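Local coordinates for protein putative amidohydrolase (Unidentified, PDB 3FEQ) that probably acts as a zinc-dependent prolidase of the amidohydrolase superfamily, hydrolysing dipeptides that end in proline, at residues D144-G149 against A165-G170; R236-A241 against K261-H266. All coordinates share one frame; numbering follows the deposited sequence.

Interaction 1 (D144-G149 against A165-G170); sequences DFRPRG and ARVVDG
The carboxylate of Asp-144, which packs against Val-167 across the contact, is gripped on both oxygens by Arg-146. The guanidinium comes side-on: NE of Arg-146 donates to OD1 of Asp-144 at 2.9 Å, nearly straight and close to the guanidinium plane, using the syn lone pair of the oxygen. NH2 of Arg-146 meets OD2 of Asp-144, also at 2.9 Å, but 30° out of the carboxylate plane. The backbone N of Arg-146 adds a weak bond to OD1, and Gly-140 N donates to OD2, so OD2 has two donors, OD1 one strong and one weak, and the carboxylate is probably kept ionised. Against this ion pair lies Val-167 at the end of strand 165-167. Its CG2 touches CG of Asp-144 at 3.9 Å, while CG1, anti to the backbone N (chi1 -172°), reaches NH2 of Arg-146 obliquely at 4.3 Å. No hydrogen bond joins the two segments; the methyls simply rest on the paired side chains. Asp-169, farther along, turns to Arg-179 of a second subunit in a salt bridge. The contact thus sets an arginine-aspartate pair, local to the loop after strand 135-137, against the side chain of Val-167 at the end of strand 165-167, which pairs in parallel with strand 135-137.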
loop_
_atom_site.group_PDB
_atom_site.type_symbol
_atom_site.label_atom_id
_atom_site.label_comp_id
_atom_site.label_asym_id
_atom_site.label_seq_id
_atom_site.Cartn_x
_atom_site.Cartn_y
_atom_site.Cartn_z
ATOM N N ASP C 144 19.400 -16.603 1.299
ATOM C CA ASP C 144 18.735 -15.817 2.331
ATOM C C ASP C 144 19.655 -15.688 3.531
ATOM O O ASP C 144 19.907 -16.672 4.227
ATOM C CB ASP C 144 17.432 -16.507 2.734
ATOM C CG ASP C 144 16.481 -15.594 3.486
ATOM O OD1 ASP C 144 16.892 -14.482 3.904
ATOM O OD2 ASP C 144 15.312 -16.010 3.667
ATOM N N PHE C 145 20.162 -14.479 3.767
ATOM C CA PHE C 145 21.202 -14.253 4.786
ATOM C C PHE C 145 20.641 -13.679 6.070
ATOM O O PHE C 145 21.384 -13.153 6.891
ATOM C CB PHE C 145 22.328 -13.347 4.259
ATOM C CG PHE C 145 23.089 -13.938 3.110
ATOM C CD1 PHE C 145 23.846 -15.090 3.282
ATOM C CD2 PHE C 145 23.000 -13.377 1.841
ATOM C CE1 PHE C 145 24.515 -15.666 2.212
ATOM C CE2 PHE C 145 23.672 -13.943 0.761
ATOM C CZ PHE C 145 24.428 -15.090 0.944
ATOM N N ARG C 146 19.330 -13.787 6.245
ATOM C CA ARG C 146 18.687 -13.311 7.455
ATOM C C ARG C 146 18.947 -14.273 8.591
ATOM O O ARG C 146 18.885 -15.482 8.402
ATOM C CB ARG C 146 17.188 -13.110 7.240
ATOM C CG ARG C 146 16.873 -11.856 6.437
ATOM C CD ARG C 146 15.402 -11.748 6.106
ATOM N NE ARG C 146 14.987 -12.752 5.129
ATOM C CZ ARG C 146 13.768 -12.820 4.600
ATOM N NH1 ARG C 146 12.843 -11.935 4.947
ATOM N NH2 ARG C 146 13.472 -13.778 3.730
ATOM N N PRO C 147 19.299 -13.733 9.767
ATOM C CA PRO C 147 19.569 -14.593 10.912
ATOM C C PRO C 147 18.277 -15.236 11.405
ATOM O O PRO C 147 17.192 -14.726 11.130
ATOM C CB PRO C 147 20.140 -13.619 11.954
ATOM C CG PRO C 147 19.584 -12.282 11.573
ATOM C CD PRO C 147 19.466 -12.299 10.085
ATOM N N ARG C 148 18.396 -16.368 12.088
ATOM C CA ARG C 148 17.247 -17.057 12.666
ATOM C C ARG C 148 16.561 -16.166 13.712
ATOM O O ARG C 148 16.958 -16.149 14.865
ATOM C CB ARG C 148 17.736 -18.359 13.295
ATOM C CG ARG C 148 16.675 -19.248 13.856
ATOM C CD ARG C 148 17.151 -20.668 13.778
ATOM N NE ARG C 148 17.024 -21.170 12.417
ATOM C CZ ARG C 148 17.025 -22.456 12.101
ATOM N NH1 ARG C 148 17.170 -23.369 13.051
ATOM N NH2 ARG C 148 16.893 -22.824 10.838
ATOM N N GLY C 149 15.587 -15.359 13.302
ATOM C CA GLY C 149 14.971 -14.398 14.222
ATOM C C GLY C 149 13.966 -15.021 15.178
ATOM O O GLY C 149 12.749 -14.822 15.055
ATOM N N ALA C 165 22.245 -12.671 -3.995
ATOM C CA ALA C 165 20.975 -13.285 -4.345
ATOM C C ALA C 165 19.782 -12.371 -4.130
ATOM O O ALA C 165 19.915 -11.284 -3.583
ATOM C CB ALA C 165 20.788 -14.585 -3.569
ATOM N N ARG C 166 18.621 -12.827 -4.587
ATOM C CA ARG C 166 17.318 -12.322 -4.152
ATOM C C ARG C 166 16.411 -13.472 -3.664
ATOM O O ARG C 166 16.499 -14.607 -4.135
ATOM C CB ARG C 166 16.633 -11.591 -5.311
ATOM C CG ARG C 166 16.579 -12.397 -6.614
ATOM C CD ARG C 166 16.007 -11.583 -7.771
ATOM N NE ARG C 166 14.665 -11.088 -7.482
ATOM C CZ ARG C 166 13.865 -10.525 -8.385
ATOM N NH1 ARG C 166 14.261 -10.379 -9.645
ATOM N NH2 ARG C 166 12.658 -10.123 -8.033
ATOM N N VAL C 167 15.531 -13.171 -2.723
ATOM C CA VAL C 167 14.575 -14.153 -2.272
ATOM C C VAL C 167 13.268 -14.033 -3.049
ATOM O O VAL C 167 12.627 -12.987 -3.065
ATOM C CB VAL C 167 14.300 -14.014 -0.773
ATOM C CG1 VAL C 167 13.441 -15.185 -0.298
ATOM C CG2 VAL C 167 15.621 -13.968 0.005
ATOM N N VAL C 168 12.891 -15.105 -3.717
ATOM C CA VAL C 168 11.593 -15.188 -4.361
ATOM C C VAL C 168 11.094 -16.596 -4.200
ATOM O O VAL C 168 11.855 -17.554 -4.308
ATOM C CB VAL C 168 11.642 -14.910 -5.879
ATOM C CG1 VAL C 168 11.477 -13.445 -6.164
ATOM C CG2 VAL C 168 12.904 -15.454 -6.499
ATOM N N ASP C 169 9.801 -16.703 -3.951
ATOM C CA ASP C 169 9.158 -17.975 -3.763
ATOM C C ASP C 169 7.961 -18.021 -4.687
ATOM O O ASP C 169 7.401 -16.971 -5.056
ATOM C CB ASP C 169 8.707 -18.125 -2.305
ATOM C CG ASP C 169 9.836 -17.892 -1.311
ATOM O OD1 ASP C 169 10.417 -18.899 -0.824
ATOM O OD2 ASP C 169 10.135 -16.701 -1.028
ATOM N N GLY C 170 7.588 -19.235 -5.082
ATOM C CA GLY C 170 6.343 -19.436 -5.787
ATOM C C GLY C 170 6.531 -19.477 -7.276
ATOM O O GLY C 170 7.466 -18.883 -7.811
#

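Interaction 2 (R236-A241 against K261-H266); sequences RAIARA and KLMHEH
Helices 235-243 and 257-266 lie side by side at this point, their backbones coming nearest at Ala-239 and Leu-262, whose CA atoms are 7.0 Å apart. Two apolar pairs make the contact. In the first, the CG2 methyl of Ile-238 meets CE of Met-263 at 3.7 Å and SD of Met-263 at 4.1 Å, the two side chains crossing at about a right angle; the methionine chain bends at chi3 (-50°). Both residues also rest on Ile-249 of strand 248-254 and on Tyr-311 of helix 302-314, as expected of successive helices on the outside of the TIM-barrel-like amidohydrolase fold: strand 248-254 runs between the two helices in sequence and lies beneath them. In the second pair, Leu-262 extends CG anti to its N (chi1 -173°) and lays CD2 on Ala-239, 4.0 Å from CB and 3.9 Å from the carbonyl O. One turn on, ND1 of His-266 donates to the O of Leu-262 at 3.0 Å, with that oxygen in the imidazole plane. His-266 N binds the same oxygen from the opposite face of the carbonyl.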
loop_
_atom_site.group_PDB
_atom_site.type_symbol
_atom_site.label_atom_id
_atom_site.label_comp_id
_atom_site.label_asym_id
_atom_site.label_seq_id
_atom_site.Cartn_x
_atom_site.Cartn_y
_atom_site.Cartn_z
ATOM N N ARG C 236 20.746 -36.368 -4.286
ATOM C CA ARG C 236 19.305 -36.157 -4.209
ATOM C C ARG C 236 18.918 -34.808 -4.796
ATOM O O ARG C 236 18.059 -34.730 -5.689
ATOM C CB ARG C 236 18.853 -36.217 -2.748
ATOM C CG ARG C 236 17.348 -36.065 -2.535
ATOM C CD ARG C 236 16.973 -36.173 -1.057
ATOM N NE ARG C 236 15.900 -35.249 -0.701
ATOM C CZ ARG C 236 15.719 -34.740 0.517
ATOM N NH1 ARG C 236 14.714 -33.906 0.763
ATOM N NH2 ARG C 236 16.539 -35.068 1.502
ATOM N N ALA C 237 19.546 -33.755 -4.273
ATOM C CA ALA C 237 19.343 -32.389 -4.746
ATOM C C ALA C 237 19.773 -32.214 -6.201
ATOM O O ALA C 237 19.152 -31.462 -6.951
ATOM C CB ALA C 237 20.096 -31.419 -3.861
ATOM N N ILE C 238 20.826 -32.920 -6.603
ATOM C CA ILE C 238 21.299 -32.847 -7.972
ATOM C C ILE C 238 20.331 -33.503 -8.934
ATOM O O ILE C 238 19.965 -32.918 -9.956
ATOM C CB ILE C 238 22.668 -33.500 -8.133
ATOM C CG1 ILE C 238 23.744 -32.604 -7.512
ATOM C CG2 ILE C 238 22.953 -33.739 -9.616
ATOM C CD1 ILE C 238 25.073 -33.282 -7.259
ATOM N N ALA C 239 19.913 -34.718 -8.599
ATOM C CA ALA C 239 19.119 -35.506 -9.523
ATOM C C ALA C 239 17.879 -34.726 -9.924
ATOM O O ALA C 239 17.662 -34.474 -11.110
ATOM C CB ALA C 239 18.749 -36.850 -8.915
ATOM N N ARG C 240 17.125 -34.259 -8.931
ATOM C CA ARG C 240 15.855 -33.589 -9.201
ATOM C C ARG C 240 16.026 -32.310 -10.029
ATOM O O ARG C 240 15.242 -32.057 -10.949
ATOM C CB ARG C 240 15.078 -33.324 -7.907
ATOM C CG ARG C 240 15.833 -32.545 -6.864
ATOM C CD ARG C 240 15.030 -32.449 -5.606
ATOM N NE ARG C 240 14.878 -31.063 -5.210
ATOM C CZ ARG C 240 13.718 -30.413 -5.198
ATOM N NH1 ARG C 240 13.685 -29.142 -4.821
ATOM N NH2 ARG C 240 12.591 -31.033 -5.541
ATOM N N ALA C 241 17.093 -31.559 -9.746
ATOM C CA ALA C 241 17.441 -30.376 -10.536
ATOM C C ALA C 241 17.617 -30.735 -11.998
ATOM O O ALA C 241 17.067 -30.068 -12.873
ATOM C CB ALA C 241 18.701 -29.732 -10.005
ATOM N N LYS C 261 25.338 -40.508 -13.519
ATOM C CA LYS C 261 24.872 -41.216 -14.701
ATOM C C LYS C 261 23.691 -40.470 -15.314
ATOM O O LYS C 261 23.646 -40.264 -16.522
ATOM C CB LYS C 261 24.465 -42.643 -14.322
ATOM C CG LYS C 261 24.947 -43.782 -15.249
ATOM C CD LYS C 261 24.124 -45.075 -15.008
ATOM C CE LYS C 261 24.902 -46.388 -15.118
ATOM N NZ LYS C 261 24.607 -47.142 -16.365
ATOM N N LEU C 262 22.772 -40.012 -14.464
ATOM C CA LEU C 262 21.624 -39.208 -14.904
ATOM C C LEU C 262 22.043 -37.889 -15.537
ATOM O O LEU C 262 21.444 -37.444 -16.509
ATOM C CB LEU C 262 20.692 -38.924 -13.735
ATOM C CG LEU C 262 19.363 -38.243 -14.047
ATOM C CD1 LEU C 262 18.462 -39.178 -14.840
ATOM C CD2 LEU C 262 18.707 -37.851 -12.743
ATOM N N MET C 263 23.075 -37.274 -14.975
ATOM C CA MET C 263 23.649 -36.057 -15.523
ATOM C C MET C 263 24.229 -36.262 -16.916
ATOM O O MET C 263 23.972 -35.469 -17.822
ATOM C CB MET C 263 24.718 -35.506 -14.581
ATOM C CG MET C 263 24.356 -34.167 -13.981
ATOM S SD MET C 263 25.566 -33.558 -12.805
ATOM C CE MET C 263 25.719 -35.013 -11.791
ATOM N N HIS C 264 25.010 -37.327 -17.089
ATOM C CA HIS C 264 25.592 -37.646 -18.395
ATOM C C HIS C 264 24.507 -37.879 -19.436
ATOM O O HIS C 264 24.617 -37.437 -20.570
ATOM C CB HIS C 264 26.492 -38.872 -18.296
ATOM C CG HIS C 264 26.838 -39.473 -19.623
ATOM N ND1 HIS C 264 27.627 -38.825 -20.549
ATOM C CD2 HIS C 264 26.487 -40.653 -20.186
ATOM C CE1 HIS C 264 27.765 -39.591 -21.617
ATOM N NE2 HIS C 264 27.082 -40.705 -21.421
ATOM N N GLU C 265 23.439 -38.543 -19.022
ATOM C CA GLU C 265 22.339 -38.876 -19.909
ATOM C C GLU C 265 21.638 -37.633 -20.437
ATOM O O GLU C 265 21.346 -37.521 -21.618
ATOM C CB GLU C 265 21.331 -39.735 -19.154
ATOM C CG GLU C 265 20.854 -40.952 -19.896
ATOM C CD GLU C 265 20.320 -41.998 -18.944
ATOM O OE1 GLU C 265 20.561 -41.850 -17.725
ATOM O OE2 GLU C 265 19.689 -42.978 -19.407
ATOM N N HIS C 266 21.353 -36.702 -19.547
ATOM C CA HIS C 266 20.665 -35.488 -19.932
ATOM C C HIS C 266 21.569 -34.454 -20.605
ATOM O O HIS C 266 21.082 -33.468 -21.145
ATOM C CB HIS C 266 20.013 -34.868 -18.706
ATOM C CG HIS C 266 18.729 -35.519 -18.312
ATOM N ND1 HIS C 266 18.677 -36.629 -17.497
ATOM C CD2 HIS C 266 17.447 -35.204 -18.608
ATOM C CE1 HIS C 266 17.416 -36.968 -17.303
ATOM N NE2 HIS C 266 16.650 -36.120 -17.966
#

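Overall arrangement
Interactions 1 and 2 follow one another along the chain, with centres 26 Å apart and nearest atoms about 11 Å apart, so they do not touch. Interaction 1 joins a loop to a short strand, whereas interaction 2 pairs two helices packed round the outside of the barrel. Neither supplies a zinc ligand: the side chain of Asp-144 is about 13 Å from a bound zinc, and that of Ile-238 about 12 Å. Interaction 2 is nevertheless tied to the metal site through the chain: His-231 and His-251, which bind one of the zinc ions, lie on strand 228-234, just before helix 235-243, and on strand 248-254, between the two helices. Arg-148 and Asp-169 in interaction 1 and Arg-236 in interaction 2 reach a second subunit.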